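Local atomic coordinates of putative uncharacterized protein gbs1890 (Streptococcus agalactiae NEM316, PDB entry 4TKZ), a protein that probably serves as the EIIA component of a mannose-type sugar phosphotransferase system, relaying phosphoryl groups during sugar uptake. Residues F35-Q49 / T68-Y80. Numbering follows the deposited sequence.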
loop_
_atom_site.group_PDB
_atom_site.type_symbol
_atom_site.label_atom_id
_atom_site.label_comp_id
_atom_site.label_asym_id
_atom_site.label_seq_id
_atom_site.Cartn_x
_atom_site.Cartn_y
_atom_site.Cartn_z
ATOM N N PHE A 35 -2.457 -13.790 0.321
ATOM C CA PHE A 35 -1.695 -14.721 -0.507
ATOM C C PHE A 35 -0.389 -15.051 0.197
ATOM O O PHE A 35 0.649 -14.448 -0.077
ATOM C CB PHE A 35 -1.419 -14.111 -1.883
ATOM C CG PHE A 35 -0.670 -15.021 -2.823
ATOM C CD1 PHE A 35 -1.004 -16.369 -2.928
ATOM C CD2 PHE A 35 0.351 -14.523 -3.619
ATOM C CE1 PHE A 35 -0.325 -17.211 -3.805
ATOM C CE2 PHE A 35 1.041 -15.350 -4.503
ATOM C CZ PHE A 35 0.703 -16.706 -4.595
ATOM N N ILE A 36 -0.450 -16.023 1.099
ATOM C CA ILE A 36 0.683 -16.319 1.969
ATOM C C ILE A 36 1.544 -17.445 1.407
ATOM O O ILE A 36 1.147 -18.143 0.469
ATOM C CB ILE A 36 0.212 -16.697 3.387
ATOM C CG1 ILE A 36 -0.586 -18.003 3.348
ATOM C CG2 ILE A 36 -0.625 -15.571 4.003
ATOM C CD1 ILE A 36 -0.962 -18.528 4.706
ATOM N N ALA A 37 2.733 -17.612 1.977
ATOM C CA ALA A 37 3.628 -18.684 1.571
ATOM C C ALA A 37 2.930 -20.020 1.736
ATOM O O ALA A 37 2.323 -20.291 2.773
ATOM C CB ALA A 37 4.905 -18.659 2.384
ATOM N N GLY A 38 3.013 -20.842 0.697
ATOM C CA GLY A 38 2.375 -22.143 0.694
ATOM C C GLY A 38 1.160 -22.172 -0.209
ATOM O O GLY A 38 0.755 -23.236 -0.678
ATOM N N MET A 39 0.572 -21.004 -0.456
ATOM C CA MET A 39 -0.614 -20.926 -1.302
ATOM C C MET A 39 -0.275 -20.953 -2.782
ATOM O O MET A 39 0.703 -20.339 -3.225
ATOM C CB MET A 39 -1.416 -19.663 -1.005
ATOM C CG MET A 39 -2.391 -19.802 0.133
ATOM S SD MET A 39 -3.120 -18.189 0.487
ATOM C CE MET A 39 -4.260 -18.017 -0.876
ATOM N N SER A 40 -1.091 -21.674 -3.543
ATOM C CA SER A 40 -0.955 -21.718 -4.982
ATOM C C SER A 40 -1.816 -20.635 -5.605
ATOM O O SER A 40 -2.660 -20.026 -4.941
ATOM C CB SER A 40 -1.419 -23.072 -5.520
ATOM O OG SER A 40 -2.832 -23.174 -5.440
ATOM N N SER A 41 -1.601 -20.408 -6.894
ATOM C CA SER A 41 -2.442 -19.498 -7.658
ATOM C C SER A 41 -3.899 -19.976 -7.647
ATOM O O SER A 41 -4.822 -19.175 -7.500
ATOM C CB SER A 41 -1.898 -19.361 -9.082
ATOM O OG SER A 41 -2.729 -18.550 -9.882
ATOM N N ASN A 42 -4.116 -21.283 -7.792
ATOM C CA ASN A 42 -5.484 -21.786 -7.766
ATOM C C ASN A 42 -6.171 -21.513 -6.421
ATOM O O ASN A 42 -7.381 -21.268 -6.378
ATOM C CB ASN A 42 -5.542 -23.282 -8.134
ATOM C CG ASN A 42 -6.954 -23.751 -8.448
ATOM O OD1 ASN A 42 -7.600 -24.406 -7.630
ATOM N ND2 ASN A 42 -7.446 -23.398 -9.629
ATOM N N ASP A 43 -5.403 -21.537 -5.335
ATOM C CA ASP A 43 -5.947 -21.260 -4.005
ATOM C C ASP A 43 -6.547 -19.855 -3.957
ATOM O O ASP A 43 -7.633 -19.644 -3.404
ATOM C CB ASP A 43 -4.862 -21.381 -2.937
ATOM C CG ASP A 43 -4.435 -22.807 -2.695
ATOM O OD1 ASP A 43 -5.248 -23.721 -2.948
ATOM O OD2 ASP A 43 -3.286 -23.006 -2.239
ATOM N N VAL A 44 -5.827 -18.902 -4.546
ATOM C CA VAL A 44 -6.313 -17.530 -4.676
ATOM C C VAL A 44 -7.565 -17.482 -5.539
ATOM O O VAL A 44 -8.527 -16.781 -5.215
ATOM C CB VAL A 44 -5.257 -16.615 -5.316
ATOM C CG1 VAL A 44 -5.770 -15.187 -5.378
ATOM C CG2 VAL A 44 -3.979 -16.664 -4.525
ATOM N N ARG A 45 -7.559 -18.230 -6.642
ATOM C CA ARG A 45 -8.712 -18.253 -7.530
ATOM C C ARG A 45 -9.946 -18.783 -6.818
ATOM O O ARG A 45 -11.031 -18.230 -6.975
ATOM C CB ARG A 45 -8.435 -19.105 -8.770
ATOM C CG ARG A 45 -9.620 -19.187 -9.715
ATOM C CD ARG A 45 -9.193 -19.819 -11.023
ATOM N NE ARG A 45 -10.328 -20.201 -11.850
ATOM C CZ ARG A 45 -10.744 -19.520 -12.911
ATOM N NH1 ARG A 45 -11.781 -19.959 -13.613
ATOM N NH2 ARG A 45 -10.115 -18.413 -13.283
ATOM N N VAL A 46 -9.768 -19.846 -6.035
ATOM C CA VAL A 46 -10.869 -20.473 -5.304
ATOM C C VAL A 46 -11.444 -19.485 -4.307
ATOM O O VAL A 46 -12.663 -19.317 -4.204
ATOM C CB VAL A 46 -10.398 -21.741 -4.562
ATOM C CG1 VAL A 46 -11.421 -22.175 -3.524
ATOM C CG2 VAL A 46 -10.184 -22.879 -5.564
ATOM N N ALA A 47 -10.551 -18.823 -3.584
ATOM C CA ALA A 47 -10.969 -17.845 -2.591
ATOM C C ALA A 47 -11.747 -16.701 -3.233
ATOM O O ALA A 47 -12.802 -16.290 -2.727
ATOM C CB ALA A 47 -9.771 -17.318 -1.821
ATOM N N LEU A 48 -11.228 -16.177 -4.340
ATOM C CA LEU A 48 -11.882 -15.048 -5.006
ATOM C C LEU A 48 -13.265 -15.422 -5.519
ATOM O O LEU A 48 -14.221 -14.679 -5.292
ATOM C CB LEU A 48 -11.013 -14.478 -6.129
ATOM C CG LEU A 48 -11.471 -13.165 -6.767
ATOM C CD1 LEU A 48 -11.582 -12.033 -5.718
ATOM C CD2 LEU A 48 -10.518 -12.747 -7.868
ATOM N N GLN A 49 -13.374 -16.569 -6.205
ATOM C CA GLN A 49 -14.668 -17.058 -6.662
ATOM C C GLN A 49 -15.684 -17.072 -5.541
ATOM O O GLN A 49 -16.819 -16.611 -5.701
ATOM C CB GLN A 49 -14.544 -18.494 -7.181
ATOM C CG GLN A 49 -13.824 -18.673 -8.481
ATOM C CD GLN A 49 -13.795 -20.138 -8.865
ATOM O OE1 GLN A 49 -12.733 -20.719 -9.084
ATOM N NE2 GLN A 49 -14.968 -20.751 -8.911
ATOM N N THR A 68 0.608 -12.569 -8.852
ATOM C CA THR A 68 -0.454 -13.583 -8.779
ATOM C C THR A 68 -1.824 -13.018 -8.374
ATOM O O THR A 68 -2.817 -13.294 -9.043
ATOM C CB THR A 68 -0.038 -14.786 -7.907
ATOM O OG1 THR A 68 1.044 -15.464 -8.553
ATOM C CG2 THR A 68 -1.200 -15.772 -7.701
ATOM N N PRO A 69 -1.888 -12.212 -7.293
ATOM C CA PRO A 69 -3.187 -11.615 -6.966
ATOM C C PRO A 69 -3.810 -10.835 -8.116
ATOM O O PRO A 69 -5.025 -10.937 -8.323
ATOM C CB PRO A 69 -2.837 -10.645 -5.823
ATOM C CG PRO A 69 -1.695 -11.287 -5.142
ATOM C CD PRO A 69 -0.883 -11.919 -6.253
ATOM N N PHE A 70 -3.012 -10.053 -8.837
ATOM C CA PHE A 70 -3.555 -9.255 -9.925
ATOM C C PHE A 70 -3.942 -10.191 -11.076
ATOM O O PHE A 70 -5.039 -10.090 -11.638
ATOM C CB PHE A 70 -2.528 -8.235 -10.406
ATOM C CG PHE A 70 -2.978 -7.438 -11.592
ATOM C CD1 PHE A 70 -3.772 -6.308 -11.432
ATOM C CD2 PHE A 70 -2.611 -7.826 -12.876
ATOM C CE1 PHE A 70 -4.192 -5.576 -12.535
ATOM C CE2 PHE A 70 -3.018 -7.101 -13.981
ATOM C CZ PHE A 70 -3.810 -5.983 -13.818
ATOM N N ASN A 71 -3.041 -11.104 -11.415
ATOM C CA ASN A 71 -3.279 -12.024 -12.536
ATOM C C ASN A 71 -4.518 -12.904 -12.355
ATOM O O ASN A 71 -5.350 -13.033 -13.266
ATOM C CB ASN A 71 -2.044 -12.904 -12.777
ATOM C CG ASN A 71 -0.849 -12.119 -13.307
ATOM O OD1 ASN A 71 -0.973 -10.973 -13.745
ATOM N ND2 ASN A 71 0.324 -12.744 -13.266
ATOM N N VAL A 72 -4.635 -13.520 -11.184
ATOM C CA VAL A 72 -5.817 -14.314 -10.856
ATOM C C VAL A 72 -7.083 -13.465 -10.863
ATOM O O VAL A 72 -8.112 -13.898 -11.364
ATOM C CB VAL A 72 -5.674 -15.001 -9.483
ATOM C CG1 VAL A 72 -7.021 -15.475 -8.969
ATOM C CG2 VAL A 72 -4.704 -16.160 -9.561
ATOM N N SER A 73 -7.014 -12.262 -10.290
ATOM C CA SER A 73 -8.191 -11.410 -10.233
ATOM C C SER A 73 -8.637 -10.953 -11.624
ATOM O O SER A 73 -9.835 -10.953 -11.933
ATOM C CB SER A 73 -7.935 -10.203 -9.325
ATOM O OG SER A 73 -7.568 -10.647 -8.031
ATOM N N SER A 74 -7.672 -10.559 -12.451
ATOM C CA SER A 74 -7.948 -10.084 -13.795
ATOM C C SER A 74 -8.584 -11.173 -14.654
ATOM O O SER A 74 -9.526 -10.905 -15.399
ATOM C CB SER A 74 -6.660 -9.603 -14.464
ATOM O OG SER A 74 -6.198 -8.411 -13.857
ATOM N N ALA A 75 -8.060 -12.391 -14.536
ATOM C CA ALA A 75 -8.535 -13.536 -15.328
ATOM C C ALA A 75 -9.975 -13.880 -14.996
ATOM O O ALA A 75 -10.758 -14.262 -15.872
ATOM C CB ALA A 75 -7.649 -14.746 -15.087
ATOM N N LEU A 76 -10.316 -13.765 -13.719
ATOM C CA LEU A 76 -11.645 -14.105 -13.257
ATOM C C LEU A 76 -12.639 -13.001 -13.589
ATOM O O LEU A 76 -13.822 -13.272 -13.771
ATOM C CB LEU A 76 -11.631 -14.385 -11.757
ATOM C CG LEU A 76 -12.848 -15.131 -11.217
ATOM C CD1 LEU A 76 -12.944 -16.534 -11.833
ATOM C CD2 LEU A 76 -12.792 -15.203 -9.694
ATOM N N SER A 77 -12.162 -11.757 -13.672
ATOM C CA SER A 77 -13.044 -10.608 -13.882
ATOM C C SER A 77 -13.772 -10.623 -15.229
ATOM O O SER A 77 -14.723 -9.873 -15.421
ATOM C CB SER A 77 -12.259 -9.301 -13.776
ATOM O OG SER A 77 -11.448 -9.130 -14.924
ATOM N N VAL A 78 -13.324 -11.455 -16.160
ATOM C CA VAL A 78 -13.943 -11.478 -17.488
ATOM C C VAL A 78 -14.803 -12.719 -17.717
ATOM O O VAL A 78 -15.209 -12.998 -18.851
ATOM C CB VAL A 78 -12.886 -11.374 -18.610
ATOM C CG1 VAL A 78 -12.020 -10.147 -18.422
ATOM C CG2 VAL A 78 -12.015 -12.621 -18.642
ATOM N N GLU A 79 -15.096 -13.456 -16.651
ATOM C CA GLU A 79 -15.748 -14.761 -16.800
ATOM C C GLU A 79 -17.226 -14.750 -16.433
ATOM O O GLU A 79 -17.958 -15.698 -16.731
ATOM C CB GLU A 79 -15.042 -15.803 -15.945
ATOM C CG GLU A 79 -13.614 -16.078 -16.336
ATOM C CD GLU A 79 -13.240 -17.496 -16.031
ATOM O OE1 GLU A 79 -13.811 -18.389 -16.689
ATOM O OE2 GLU A 79 -12.403 -17.717 -15.131
ATOM N N TYR A 80 -17.658 -13.683 -15.773
ATOM C CA TYR A 80 -19.050 -13.545 -15.379
ATOM C C TYR A 80 -19.740 -12.508 -16.263
ATOM O O TYR A 80 -19.334 -11.345 -16.309
ATOM C CB TYR A 80 -19.147 -13.119 -13.914
ATOM C CG TYR A 80 -18.442 -14.020 -12.924
ATOM C CD1 TYR A 80 -17.078 -13.889 -12.684
ATOM C CD2 TYR A 80 -19.144 -14.979 -12.207
ATOM C CE1 TYR A 80 -16.434 -14.692 -11.768
ATOM C CE2 TYR A 80 -18.510 -15.783 -11.280
ATOM C CZ TYR A 80 -17.156 -15.634 -11.063
ATOM O OH TYR A 80 -16.525 -16.439 -10.136
HETATM O O HOH W 1 -18.301 -17.211 -7.967
#
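Arg-45 of helix 41-49 reaches along helix 68-76 to touch Val-72, Leu-76 and Glu-79 in turn. CB rests 3.9 Å from CG1 of Val-72, a methyl that also lies against the Arg-45 backbone. From there the chain runs extended, with CG anti to the backbone N (chi1 179°), and this carries the guanidinium past Leu-76 to Glu-79. CD1 of Leu-76 lies over one face of the guanidinium, displaced toward its rim, 3.7 Å from NH2. At the edge of the group, NH1 donates to the syn lone pair of Glu-79 OE2 at 2.8 Å, almost within the guanidinium plane, while NH2 adds a weak bond to the same oxygen. The two planar groups are turned 35° from each other in this one-oxygen salt bridge.

Nearer the beta-sheet the contact is apolar. Val-44 CG1 meets Val-72 CG1 at 3.8 Å, and Leu-48 and Leu-76 lie alongside each other, running in opposite senses, CG of the former 3.8 Å from CD2 of the latter. CD2 of Leu-48 packs on Ser-73, whose OG donates to Pro-69 O, a carbonyl that also takes Ser-73 N. Val-44, Leu-48 and Pro-69 touch strand 3-9 and Ser-73 touches strand 57-62, so the two helices, inclined at 50°, pack together on one side of the parallel sheet of this alpha/beta fold. Near the N-terminus of helix 68-76, Thr-68 CG2 makes a CH-pi contact over the Phe-35 ring, 4.2 Å from its centroid; at the other end, one water joins Gln-49 O to Tyr-80 OH.

The chemistry is thus graded: aliphatic packing joins the helices beside the sheet, while the ion pair, partly shielded by the leucine methyl but probably weakened by solvent at exposed Glu-79, ties helix 41-49 to the type I turn from Leu-76 to Glu-79.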